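Local coordinates for WbmS, polysaccharide deacetylase involved in O-antigen biosynthesis (Bordetella bronchiseptica, PDB 3HFT) that probably removes acetyl groups from a polysaccharide as a zinc-dependent deacetylase during O-antigen biosynthesis, at the interface of chains A and B. Numbering follows the deposited sequence. Chains: chain A/B, WbmS, polysaccharide deacetylase involved in O-antigen biosynthesis.

The four contacts are patches of one two-fold symmetric interface between two copies of WbmS. Contact 1 lies between contacts 3 and 4, with C-alpha centres about 13 Å and 14 Å away. It shares B:Leu99 with contact 3, and A:Leu129 and B:Thr133 with contact 4. The C-alpha centres of contacts 2 and 4 are about 12 Å apart, and the two share A:Leu151 and B:Trp163. Contacts 2 and 3 are the most distant pair, about 32 Å between centres. Antiparallel backbone pairing occurs in contacts 1 and 3; tryptophans and bridging waters mark contacts 2 and 4. This continuity is compatible with a dimer, though the structure alone does not prove one in solution.

Contact 1: the interface of chains A and B. Residues chain A 99, 128-132, 135; chain B 99, 128-133, 135.
The loop 130-132 of each chain meets its twin, between the 3-10 helix 127-129 and the helix 133-141, with helix 96-100 packing alongside. A:Gln131 and B:Gln131 form an antiparallel beta bridge. A:Gln131 N donates to B:Gln131 O at 3.0 Å, and the reverse bond is its symmetric copy. Each donor lies in the plane of the carbonyl it meets. The glutamine side chains cross obliquely, with CG of A:Gln131 3.4 Å from CG of B:Gln131. Their amide planes stack, 25° apart. CG holds the crowded position between the backbone N and the carbonyl carbon (chi1 56°), and the chain beyond it is extended. A:Gln131 NE2 reaches back to A:Leu129 O at 2.9 Å, approaching from above the carbonyl plane. This bond should help fix the rotation of the amide. At the flank, B:Thr133, the first residue of helix 133-141, gives from its backbone N a nearly straight bond to A:Ser128 O at 2.9 Å. Apolar groups close the patch. A:Val130 CG2 touches B:Ala132 CB at 3.6 Å. A:Leu99 CD1 meets B:Ala132 CB at 3.7 Å; the A:Leu99 side chain crosses that of B:Ile135 at about a right angle. The site probably helps hold the two subunits in register across the two-fold axis.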
loop_
_atom_site.group_PDB
_atom_site.type_symbol
_atom_site.label_atom_id
_atom_site.label_comp_id
_atom_site.label_asym_id
_atom_site.label_seq_id
_atom_site.Cartn_x
_atom_site.Cartn_y
_atom_site.Cartn_z
ATOM N N LEU A 99 -14.224 -9.307 0.195
ATOM C CA LEU A 99 -14.008 -8.862 -1.176
ATOM C C LEU A 99 -14.550 -9.878 -2.180
ATOM O O LEU A 99 -14.931 -9.526 -3.308
ATOM C CB LEU A 99 -12.515 -8.694 -1.426
ATOM C CG LEU A 99 -11.753 -7.847 -0.408
ATOM C CD1 LEU A 99 -10.272 -7.787 -0.838
ATOM C CD2 LEU A 99 -12.379 -6.488 -0.303
ATOM N N SER A 128 -3.243 -11.426 2.101
ATOM C CA SER A 128 -3.414 -10.817 0.764
ATOM C C SER A 128 -3.248 -9.289 0.744
ATOM O O SER A 128 -3.666 -8.626 -0.208
ATOM C CB SER A 128 -4.730 -11.241 0.124
ATOM O OG SER A 128 -4.668 -12.654 -0.095
ATOM N N LEU A 129 -2.648 -8.756 1.807
ATOM C CA LEU A 129 -2.322 -7.334 1.900
ATOM C C LEU A 129 -3.552 -6.474 1.728
ATOM O O LEU A 129 -3.515 -5.392 1.127
ATOM C CB LEU A 129 -1.210 -6.997 0.880
ATOM C CG LEU A 129 0.095 -7.796 1.041
ATOM C CD1 LEU A 129 1.203 -7.291 0.103
ATOM C CD2 LEU A 129 0.597 -7.776 2.494
ATOM N N VAL A 130 -4.667 -6.963 2.275
ATOM C CA VAL A 130 -5.893 -6.197 2.258
ATOM C C VAL A 130 -5.738 -5.014 3.221
ATOM O O VAL A 130 -5.467 -5.186 4.418
ATOM C CB VAL A 130 -7.154 -7.034 2.652
ATOM C CG1 VAL A 130 -8.410 -6.117 2.594
ATOM C CG2 VAL A 130 -7.345 -8.293 1.782
ATOM N N GLN A 131 -5.922 -3.802 2.710
ATOM C CA GLN A 131 -5.731 -2.591 3.511
ATOM C C GLN A 131 -6.604 -1.480 2.953
ATOM O O GLN A 131 -7.100 -1.577 1.811
ATOM C CB GLN A 131 -4.257 -2.196 3.496
ATOM C CG GLN A 131 -3.709 -1.993 2.100
ATOM C CD GLN A 131 -2.195 -2.072 2.041
ATOM O OE1 GLN A 131 -1.505 -1.105 2.373
ATOM N NE2 GLN A 131 -1.672 -3.231 1.593
ATOM N N ALA A 132 -6.839 -0.465 3.796
ATOM C CA ALA A 132 -7.661 0.675 3.468
ATOM C C ALA A 132 -7.450 1.665 4.615
ATOM O O ALA A 132 -7.052 1.287 5.724
ATOM C CB ALA A 132 -9.188 0.265 3.429
ATOM N N ILE A 135 -9.393 0.462 7.566
ATOM C CA ILE A 135 -8.745 -0.717 8.154
ATOM C C ILE A 135 -7.600 -0.259 9.075
ATOM O O ILE A 135 -7.528 -0.682 10.229
ATOM C CB ILE A 135 -8.266 -1.722 7.089
ATOM C CG1 ILE A 135 -9.482 -2.349 6.382
ATOM C CG2 ILE A 135 -7.390 -2.806 7.723
ATOM C CD1 ILE A 135 -9.122 -3.278 5.211
ATOM N N LEU B 99 -16.299 -3.426 3.402
ATOM C CA LEU B 99 -15.567 -3.476 4.662
ATOM C C LEU B 99 -16.452 -3.055 5.834
ATOM O O LEU B 99 -16.241 -3.478 6.982
ATOM C CB LEU B 99 -14.379 -2.525 4.595
ATOM C CG LEU B 99 -13.465 -2.673 3.380
ATOM C CD1 LEU B 99 -12.325 -1.640 3.501
ATOM C CD2 LEU B 99 -12.959 -4.082 3.289
ATOM N N SER B 128 -10.659 5.626 -0.462
ATOM C CA SER B 128 -10.083 5.187 0.826
ATOM C C SER B 128 -8.892 4.224 0.687
ATOM O O SER B 128 -8.524 3.541 1.644
ATOM C CB SER B 128 -11.153 4.615 1.748
ATOM O OG SER B 128 -12.060 5.676 2.066
ATOM N N LEU B 129 -8.318 4.181 -0.515
ATOM C CA LEU B 129 -7.115 3.397 -0.787
ATOM C C LEU B 129 -7.318 1.940 -0.447
ATOM O O LEU B 129 -6.414 1.250 0.043
ATOM C CB LEU B 129 -5.916 4.024 -0.040
ATOM C CG LEU B 129 -5.617 5.493 -0.391
ATOM C CD1 LEU B 129 -4.319 5.991 0.264
ATOM C CD2 LEU B 129 -5.549 5.710 -1.911
ATOM N N VAL B 130 -8.532 1.456 -0.719
ATOM C CA VAL B 130 -8.829 0.056 -0.523
ATOM C C VAL B 130 -8.083 -0.751 -1.592
ATOM O O VAL B 130 -8.256 -0.539 -2.801
ATOM C CB VAL B 130 -10.357 -0.271 -0.588
ATOM C CG1 VAL B 130 -10.560 -1.797 -0.358
ATOM C CG2 VAL B 130 -11.199 0.558 0.403
ATOM N N GLN B 131 -7.256 -1.695 -1.157
ATOM C CA GLN B 131 -6.434 -2.483 -2.078
ATOM C C GLN B 131 -6.140 -3.836 -1.451
ATOM O O GLN B 131 -6.321 -4.022 -0.230
ATOM C CB GLN B 131 -5.146 -1.726 -2.388
ATOM C CG GLN B 131 -4.352 -1.370 -1.151
ATOM C CD GLN B 131 -3.361 -0.246 -1.386
ATOM O OE1 GLN B 131 -2.276 -0.472 -1.928
ATOM N NE2 GLN B 131 -3.728 0.978 -0.957
ATOM N N ALA B 132 -5.755 -4.789 -2.312
ATOM C CA ALA B 132 -5.451 -6.145 -1.922
ATOM C C ALA B 132 -4.839 -6.792 -3.166
ATOM O O ALA B 132 -5.053 -6.337 -4.297
ATOM C CB ALA B 132 -6.776 -6.924 -1.548
ATOM N N THR B 133 -4.127 -7.880 -2.967
ATOM C CA THR B 133 -3.620 -8.627 -4.098
ATOM C C THR B 133 -4.732 -9.009 -5.083
ATOM O O THR B 133 -4.530 -8.889 -6.297
ATOM C CB THR B 133 -2.809 -9.819 -3.629
ATOM O OG1 THR B 133 -1.645 -9.316 -2.923
ATOM C CG2 THR B 133 -2.360 -10.707 -4.834
ATOM N N ILE B 135 -7.598 -7.550 -5.564
ATOM C CA ILE B 135 -8.099 -6.310 -6.169
ATOM C C ILE B 135 -7.178 -5.906 -7.333
ATOM O O ILE B 135 -7.655 -5.652 -8.440
ATOM C CB ILE B 135 -8.267 -5.175 -5.141
ATOM C CG1 ILE B 135 -9.398 -5.527 -4.157
ATOM C CG2 ILE B 135 -8.555 -3.846 -5.843
ATOM C CD1 ILE B 135 -9.572 -4.520 -3.008
#

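Contact 2: the interface of chains A and B. Residues chain A 151-153, 156-158; chain B 158-159, 161, 163.
B:Trp163 turns one indole face toward chain A, and A:Pro153 stands across that face at about a right angle. A:Pro153 CD is 3.5 Å from B:Trp163 CD1 and makes a CH-pi contact over the five-membered ring. A:Val152 also crosses the indole nearly perpendicularly, with CG2 facing CH2 at the far rim. A:Ala156 CB touches the root of the side chain, 3.6 Å from B:Trp163 CB. The tryptophan CG sits in the crowded position between the backbone N and the carbonyl carbon (chi1 69°). With chi2 at 87°, the indole turns a face to A:Pro153. B:Gln161 O lies at the ring edge, in its plane. A:Ile158 touches chain B with two branches. A:Ile158 CD1 approaches B:Trp163 CE3 at 3.9 Å. A:Ile158 CG2, anti to the backbone N, meets CG2 of B:Ile158 tip to tip at 3.3 Å, a tight contact between side chains crossing at about a right angle. B:Gln161 bends at chi2 (-74°), so its amide turns to a bridging water. Polar contact between the chains here runs through that water. Water 1 lies 2.8 Å from A:Gly157 O and 2.7 Å from B:Val159 O, with B:Gln161 NE2 3.0 Å away.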
loop_
_atom_site.group_PDB
_atom_site.type_symbol
_atom_site.label_atom_id
_atom_site.label_comp_id
_atom_site.label_asym_id
_atom_site.label_seq_id
_atom_site.Cartn_x
_atom_site.Cartn_y
_atom_site.Cartn_z
ATOM N N LEU A 151 4.290 -3.475 0.347
ATOM C CA LEU A 151 5.376 -4.198 -0.249
ATOM C C LEU A 151 5.959 -3.351 -1.361
ATOM O O LEU A 151 5.319 -3.107 -2.358
ATOM C CB LEU A 151 4.905 -5.547 -0.790
ATOM C CG LEU A 151 5.950 -6.619 -1.166
ATOM C CD1 LEU A 151 5.230 -7.953 -1.491
ATOM C CD2 LEU A 151 6.911 -6.256 -2.312
ATOM N N VAL A 152 7.188 -2.864 -1.169
ATOM C CA VAL A 152 7.905 -2.176 -2.218
ATOM C C VAL A 152 9.083 -3.074 -2.598
ATOM O O VAL A 152 9.984 -3.290 -1.805
ATOM C CB VAL A 152 8.442 -0.794 -1.741
ATOM C CG1 VAL A 152 9.220 -0.141 -2.879
ATOM C CG2 VAL A 152 7.275 0.100 -1.237
ATOM N N PRO A 153 9.084 -3.608 -3.814
ATOM C CA PRO A 153 10.129 -4.560 -4.190
ATOM C C PRO A 153 11.548 -4.042 -4.059
ATOM O O PRO A 153 11.837 -2.887 -4.377
ATOM C CB PRO A 153 9.817 -4.872 -5.660
ATOM C CG PRO A 153 8.373 -4.533 -5.825
ATOM C CD PRO A 153 8.090 -3.400 -4.881
ATOM N N ALA A 156 12.949 -2.118 -7.037
ATOM C CA ALA A 156 12.260 -0.914 -7.528
ATOM C C ALA A 156 13.153 0.340 -7.574
ATOM O O ALA A 156 12.760 1.377 -8.116
ATOM C CB ALA A 156 10.970 -0.660 -6.643
ATOM N N GLY A 157 14.335 0.280 -6.965
ATOM C CA GLY A 157 15.282 1.395 -6.943
ATOM C C GLY A 157 15.002 2.372 -5.818
ATOM O O GLY A 157 15.399 3.537 -5.893
ATOM N N ILE A 158 14.270 1.914 -4.811
ATOM C CA ILE A 158 13.813 2.733 -3.699
ATOM C C ILE A 158 14.437 2.236 -2.404
ATOM O O ILE A 158 14.245 1.063 -2.006
ATOM C CB ILE A 158 12.271 2.679 -3.567
ATOM C CG1 ILE A 158 11.613 3.213 -4.858
ATOM C CG2 ILE A 158 11.820 3.524 -2.352
ATOM C CD1 ILE A 158 10.107 2.957 -4.984
ATOM N N ILE B 158 12.054 9.068 1.709
ATOM C CA ILE B 158 12.096 8.075 0.646
ATOM C C ILE B 158 11.917 8.758 -0.702
ATOM O O ILE B 158 10.883 9.419 -0.955
ATOM C CB ILE B 158 10.979 7.020 0.827
ATOM C CG1 ILE B 158 11.159 6.287 2.174
ATOM C CG2 ILE B 158 11.022 6.005 -0.340
ATOM C CD1 ILE B 158 9.975 5.420 2.617
ATOM N N VAL B 159 12.892 8.550 -1.579
ATOM C CA VAL B 159 12.800 9.030 -2.965
ATOM C C VAL B 159 12.026 7.994 -3.723
ATOM O O VAL B 159 12.399 6.808 -3.787
ATOM C CB VAL B 159 14.151 9.243 -3.604
ATOM C CG1 VAL B 159 14.023 9.719 -5.071
ATOM C CG2 VAL B 159 14.954 10.250 -2.794
ATOM N N GLN B 161 9.787 6.180 -6.905
ATOM C CA GLN B 161 9.854 5.772 -8.306
ATOM C C GLN B 161 8.680 4.790 -8.533
ATOM O O GLN B 161 8.374 3.977 -7.645
ATOM C CB GLN B 161 11.189 5.017 -8.574
ATOM C CG GLN B 161 12.483 5.653 -7.973
ATOM C CD GLN B 161 12.932 6.892 -8.723
ATOM O OE1 GLN B 161 12.449 7.136 -9.819
ATOM N NE2 GLN B 161 13.875 7.669 -8.150
ATOM N N TRP B 163 7.027 1.359 -10.069
ATOM C CA TRP B 163 7.614 0.049 -10.254
ATOM C C TRP B 163 6.638 -0.921 -10.905
ATOM O O TRP B 163 5.436 -0.686 -10.925
ATOM C CB TRP B 163 8.142 -0.496 -8.913
ATOM C CG TRP B 163 7.158 -0.857 -7.888
ATOM C CD1 TRP B 163 6.532 -2.058 -7.770
ATOM C CD2 TRP B 163 6.682 -0.050 -6.790
ATOM N NE1 TRP B 163 5.706 -2.054 -6.692
ATOM C CE2 TRP B 163 5.782 -0.842 -6.061
ATOM C CE3 TRP B 163 6.924 1.256 -6.370
ATOM C CZ2 TRP B 163 5.125 -0.382 -4.938
ATOM C CZ3 TRP B 163 6.287 1.723 -5.258
ATOM C CH2 TRP B 163 5.377 0.908 -4.542
HETATM O O HOH W 1 14.350 6.115 -5.575
#

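Contact 3: the interface of chains A and B. Residues chain A 98, 103-107; chain B 98-103, 105.
Backbone hydrogen bonds carry much of this contact. A:His103 and B:His103 pair as an antiparallel beta bridge. A:His103 N donates to B:His103 O at 2.9 Å, nearly along the C=O axis, and the symmetric bond returns from B:His103 N. A:Val107 N, at the start of its helix, donates to B:Leu99 O at 3.0 Å, on a lone pair in the carbonyl plane. Within each chain, the imidazole serves the local turn. A:Glu105 N donates to A:His103 ND1 at 2.9 Å, close to the ring plane. The ring reaches this position with CG anti to the backbone N (chi1 -162°). A:Leu98 CD2 lies over one face of the same ring, offset toward the rim. The histidine is thus gripped at an edge and covered on a face, which should limit its rotation. Van der Waals contacts fill in around the bonds. A:Val107 CG2 and B:Leu99 CB lie 3.8 Å apart, their side chains side by side and pointing the same way. B:Ala102 CB packs against A:Ala104 CA at 3.6 Å. A:Leu98 CB faces B:Leu98 O at 3.7 Å, with a symmetric counterpart. The patch is built from helix 96-100 and the loop 101-106 leading into helix 107-115.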
loop_
_atom_site.group_PDB
_atom_site.type_symbol
_atom_site.label_atom_id
_atom_site.label_comp_id
_atom_site.label_asym_id
_atom_site.label_seq_id
_atom_site.Cartn_x
_atom_site.Cartn_y
_atom_site.Cartn_z
ATOM N N LEU A 98 -14.573 -10.689 2.471
ATOM C CA LEU A 98 -15.343 -9.472 2.325
ATOM C C LEU A 98 -15.316 -9.002 0.873
ATOM O O LEU A 98 -16.263 -8.378 0.381
ATOM C CB LEU A 98 -14.792 -8.387 3.244
ATOM C CG LEU A 98 -14.718 -8.720 4.737
ATOM C CD1 LEU A 98 -14.124 -7.530 5.476
ATOM C CD2 LEU A 98 -16.074 -9.090 5.304
ATOM N N HIS A 103 -21.320 -11.180 1.962
ATOM C CA HIS A 103 -20.814 -11.629 3.264
ATOM C C HIS A 103 -21.658 -10.998 4.365
ATOM O O HIS A 103 -22.237 -9.931 4.171
ATOM C CB HIS A 103 -19.340 -11.224 3.427
ATOM C CG HIS A 103 -18.603 -11.984 4.489
ATOM N ND1 HIS A 103 -18.643 -11.639 5.822
ATOM C CD2 HIS A 103 -17.778 -13.051 4.407
ATOM C CE1 HIS A 103 -17.888 -12.468 6.517
ATOM N NE2 HIS A 103 -17.352 -13.336 5.682
ATOM N N ALA A 104 -21.701 -11.654 5.522
ATOM C CA ALA A 104 -22.516 -11.206 6.668
ATOM C C ALA A 104 -21.826 -10.243 7.630
ATOM O O ALA A 104 -22.477 -9.638 8.479
ATOM C CB ALA A 104 -22.996 -12.442 7.445
ATOM N N GLU A 105 -20.515 -10.083 7.488
ATOM C CA GLU A 105 -19.722 -9.302 8.422
ATOM C C GLU A 105 -18.876 -8.285 7.709
ATOM O O GLU A 105 -18.782 -8.310 6.500
ATOM C CB GLU A 105 -18.721 -10.202 9.120
ATOM C CG GLU A 105 -19.324 -11.271 9.931
ATOM C CD GLU A 105 -18.275 -12.044 10.654
ATOM O OE1 GLU A 105 -17.192 -12.239 10.080
ATOM O OE2 GLU A 105 -18.545 -12.438 11.801
ATOM N N GLY A 106 -18.243 -7.419 8.493
ATOM C CA GLY A 106 -17.242 -6.481 7.977
ATOM C C GLY A 106 -15.881 -6.737 8.605
ATOM O O GLY A 106 -15.631 -7.780 9.232
ATOM N N VAL A 107 -14.999 -5.765 8.431
ATOM C CA VAL A 107 -13.653 -5.835 8.952
ATOM C C VAL A 107 -13.630 -6.032 10.478
ATOM O O VAL A 107 -12.883 -6.862 10.978
ATOM C CB VAL A 107 -12.838 -4.566 8.533
ATOM C CG1 VAL A 107 -11.621 -4.374 9.421
ATOM C CG2 VAL A 107 -12.431 -4.664 7.034
ATOM N N LEU B 98 -17.960 -2.882 1.363
ATOM C CA LEU B 98 -17.603 -4.272 1.558
ATOM C C LEU B 98 -16.966 -4.465 2.931
ATOM O O LEU B 98 -17.077 -5.531 3.548
ATOM C CB LEU B 98 -16.647 -4.728 0.461
ATOM C CG LEU B 98 -17.126 -4.564 -0.984
ATOM C CD1 LEU B 98 -16.030 -5.049 -1.922
ATOM C CD2 LEU B 98 -18.425 -5.302 -1.239
ATOM N N LEU B 99 -16.299 -3.426 3.402
ATOM C CA LEU B 99 -15.567 -3.476 4.662
ATOM C C LEU B 99 -16.452 -3.055 5.834
ATOM O O LEU B 99 -16.241 -3.478 6.982
ATOM C CB LEU B 99 -14.379 -2.525 4.595
ATOM C CG LEU B 99 -13.465 -2.673 3.380
ATOM C CD1 LEU B 99 -12.325 -1.640 3.501
ATOM C CD2 LEU B 99 -12.959 -4.082 3.289
ATOM N N ALA B 100 -17.460 -2.250 5.517
ATOM C CA ALA B 100 -18.341 -1.637 6.517
ATOM C C ALA B 100 -19.227 -2.584 7.304
ATOM O O ALA B 100 -19.617 -2.268 8.422
ATOM C CB ALA B 100 -19.210 -0.554 5.847
ATOM N N GLY B 101 -19.571 -3.718 6.719
ATOM C CA GLY B 101 -20.438 -4.673 7.364
ATOM C C GLY B 101 -21.024 -5.560 6.294
ATOM O O GLY B 101 -20.532 -5.578 5.170
ATOM N N ALA B 102 -22.096 -6.278 6.617
ATOM C CA ALA B 102 -22.669 -7.212 5.668
ATOM C C ALA B 102 -22.991 -6.516 4.348
ATOM O O ALA B 102 -23.366 -5.351 4.330
ATOM C CB ALA B 102 -23.936 -7.879 6.258
ATOM N N HIS B 103 -22.816 -7.233 3.239
ATOM C CA HIS B 103 -23.044 -6.667 1.904
ATOM C C HIS B 103 -23.396 -7.797 0.944
ATOM O O HIS B 103 -23.004 -8.942 1.161
ATOM C CB HIS B 103 -21.785 -5.932 1.420
ATOM C CG HIS B 103 -22.025 -4.965 0.299
ATOM N ND1 HIS B 103 -22.074 -5.347 -1.024
ATOM C CD2 HIS B 103 -22.194 -3.624 0.303
ATOM C CE1 HIS B 103 -22.278 -4.288 -1.783
ATOM N NE2 HIS B 103 -22.356 -3.229 -1.003
ATOM N N GLU B 105 -22.592 -7.900 -2.408
ATOM C CA GLU B 105 -21.687 -7.972 -3.542
ATOM C C GLU B 105 -20.252 -8.038 -3.098
ATOM O O GLU B 105 -19.966 -7.854 -1.934
ATOM C CB GLU B 105 -21.773 -6.691 -4.347
ATOM C CG GLU B 105 -23.097 -6.426 -4.932
ATOM C CD GLU B 105 -23.066 -5.202 -5.782
ATOM O OE1 GLU B 105 -22.349 -4.256 -5.420
ATOM O OE2 GLU B 105 -23.755 -5.208 -6.816
#

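Contact 4: the interface of chains A and B. Residues chain A 129, 151, 181, 184-185; chain B 133, 163, 165-166.
B:Trp166 is the centre of the patch and buries 138 Å² against chain A. B:Trp166 CB sits over the middle of the A:Tyr185 ring, 3.7 Å from the ring centroid, as a CH-pi contact. A:Leu184 crosses the indole obliquely and brings CD1 over the five-membered ring, 3.5 Å from B:Trp166 CD1. A:Val181 crosses at about a right angle, with CG1 3.9 Å from B:Trp166 CE3. A:Leu151 CD1 touches B:Trp166 CZ3 at the far end of the indole, at 4.0 Å. The indole takes this position with CG in the crowded position between the backbone N and the carbonyl carbon (chi1 61°). On the face opposite A:Val181, the imidazole of B:His165 brings CE1 over the indole's centre. B:Thr133 OG1 lies at the indole edge, in its plane. Beyond these contacts, water 2 bridges the chains. It lies 2.9 Å from the phenol oxygen A:Tyr185 OH and 3.0 Å from B:Trp163 NE1. B:His165 ND1 is 2.9 Å from the same water, which lies in the ring planes of B:Trp163 and B:His165. The water probably helps position A:Tyr185, B:His165 and B:Trp163. In the fold, chain A contributes helix 179-185, and B:Trp166 lies in the loop just after strand 163-164.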
loop_
_atom_site.group_PDB
_atom_site.type_symbol
_atom_site.label_atom_id
_atom_site.label_comp_id
_atom_site.label_asym_id
_atom_site.label_seq_id
_atom_site.Cartn_x
_atom_site.Cartn_y
_atom_site.Cartn_z
ATOM N N LEU A 129 -2.648 -8.756 1.807
ATOM C CA LEU A 129 -2.322 -7.334 1.900
ATOM C C LEU A 129 -3.552 -6.474 1.728
ATOM O O LEU A 129 -3.515 -5.392 1.127
ATOM C CB LEU A 129 -1.210 -6.997 0.880
ATOM C CG LEU A 129 0.095 -7.796 1.041
ATOM C CD1 LEU A 129 1.203 -7.291 0.103
ATOM C CD2 LEU A 129 0.597 -7.776 2.494
ATOM N N LEU A 151 4.290 -3.475 0.347
ATOM C CA LEU A 151 5.376 -4.198 -0.249
ATOM C C LEU A 151 5.959 -3.351 -1.361
ATOM O O LEU A 151 5.319 -3.107 -2.358
ATOM C CB LEU A 151 4.905 -5.547 -0.790
ATOM C CG LEU A 151 5.950 -6.619 -1.166
ATOM C CD1 LEU A 151 5.230 -7.953 -1.491
ATOM C CD2 LEU A 151 6.911 -6.256 -2.312
ATOM N N VAL A 181 6.254 -14.103 -3.905
ATOM C CA VAL A 181 6.478 -12.964 -4.819
ATOM C C VAL A 181 7.775 -13.110 -5.628
ATOM O O VAL A 181 7.840 -12.720 -6.809
ATOM C CB VAL A 181 6.412 -11.617 -4.052
ATOM C CG1 VAL A 181 6.754 -10.450 -4.956
ATOM C CG2 VAL A 181 5.003 -11.436 -3.490
ATOM N N LEU A 184 6.874 -15.176 -8.485
ATOM C CA LEU A 184 6.119 -14.428 -9.506
ATOM C C LEU A 184 6.989 -13.448 -10.299
ATOM O O LEU A 184 6.782 -13.267 -11.490
ATOM C CB LEU A 184 4.966 -13.676 -8.856
ATOM C CG LEU A 184 3.884 -14.568 -8.246
ATOM C CD1 LEU A 184 3.098 -13.785 -7.194
ATOM C CD2 LEU A 184 3.005 -15.141 -9.324
ATOM N N TYR A 185 7.961 -12.807 -9.653
ATOM C CA TYR A 185 8.871 -11.899 -10.336
ATOM C C TYR A 185 10.122 -12.596 -10.941
ATOM O O TYR A 185 10.948 -11.946 -11.580
ATOM C CB TYR A 185 9.364 -10.854 -9.352
ATOM C CG TYR A 185 8.456 -9.677 -9.071
ATOM C CD1 TYR A 185 8.048 -8.809 -10.090
ATOM C CD2 TYR A 185 8.133 -9.334 -7.747
ATOM C CE1 TYR A 185 7.272 -7.673 -9.794
ATOM C CE2 TYR A 185 7.369 -8.198 -7.459
ATOM C CZ TYR A 185 6.962 -7.370 -8.489
ATOM O OH TYR A 185 6.224 -6.243 -8.191
ATOM N N THR B 133 -4.127 -7.880 -2.967
ATOM C CA THR B 133 -3.620 -8.627 -4.098
ATOM C C THR B 133 -4.732 -9.009 -5.083
ATOM O O THR B 133 -4.530 -8.889 -6.297
ATOM C CB THR B 133 -2.809 -9.819 -3.629
ATOM O OG1 THR B 133 -1.645 -9.316 -2.923
ATOM C CG2 THR B 133 -2.360 -10.707 -4.834
ATOM N N TRP B 163 7.027 1.359 -10.069
ATOM C CA TRP B 163 7.614 0.049 -10.254
ATOM C C TRP B 163 6.638 -0.921 -10.905
ATOM O O TRP B 163 5.436 -0.686 -10.925
ATOM C CB TRP B 163 8.142 -0.496 -8.913
ATOM C CG TRP B 163 7.158 -0.857 -7.888
ATOM C CD1 TRP B 163 6.532 -2.058 -7.770
ATOM C CD2 TRP B 163 6.682 -0.050 -6.790
ATOM N NE1 TRP B 163 5.706 -2.054 -6.692
ATOM C CE2 TRP B 163 5.782 -0.842 -6.061
ATOM C CE3 TRP B 163 6.924 1.256 -6.370
ATOM C CZ2 TRP B 163 5.125 -0.382 -4.938
ATOM C CZ3 TRP B 163 6.287 1.723 -5.258
ATOM C CH2 TRP B 163 5.377 0.908 -4.542
ATOM N N HIS B 165 4.373 -4.103 -11.144
ATOM C CA HIS B 165 3.668 -5.059 -10.294
ATOM C C HIS B 165 3.906 -6.470 -10.841
ATOM O O HIS B 165 4.221 -6.628 -12.025
ATOM C CB HIS B 165 2.191 -4.734 -10.240
ATOM C CG HIS B 165 1.443 -5.532 -9.224
ATOM N ND1 HIS B 165 1.858 -5.623 -7.916
ATOM C CD2 HIS B 165 0.305 -6.257 -9.312
ATOM C CE1 HIS B 165 1.027 -6.401 -7.251
ATOM N NE2 HIS B 165 0.079 -6.807 -8.072
ATOM N N TRP B 166 3.724 -7.493 -10.013
ATOM C CA TRP B 166 3.988 -8.869 -10.433
ATOM C C TRP B 166 2.923 -9.498 -11.330
ATOM O O TRP B 166 3.140 -10.620 -11.799
ATOM C CB TRP B 166 4.237 -9.780 -9.225
ATOM C CG TRP B 166 3.097 -9.901 -8.253
ATOM C CD1 TRP B 166 1.981 -10.655 -8.394
ATOM C CD2 TRP B 166 2.986 -9.253 -6.973
ATOM N NE1 TRP B 166 1.166 -10.505 -7.295
ATOM C CE2 TRP B 166 1.765 -9.656 -6.406
ATOM C CE3 TRP B 166 3.785 -8.364 -6.267
ATOM C CZ2 TRP B 166 1.339 -9.213 -5.163
ATOM C CZ3 TRP B 166 3.362 -7.930 -5.023
ATOM C CH2 TRP B 166 2.142 -8.336 -4.488
HETATM O O HOH W 2 4.263 -4.674 -6.663
#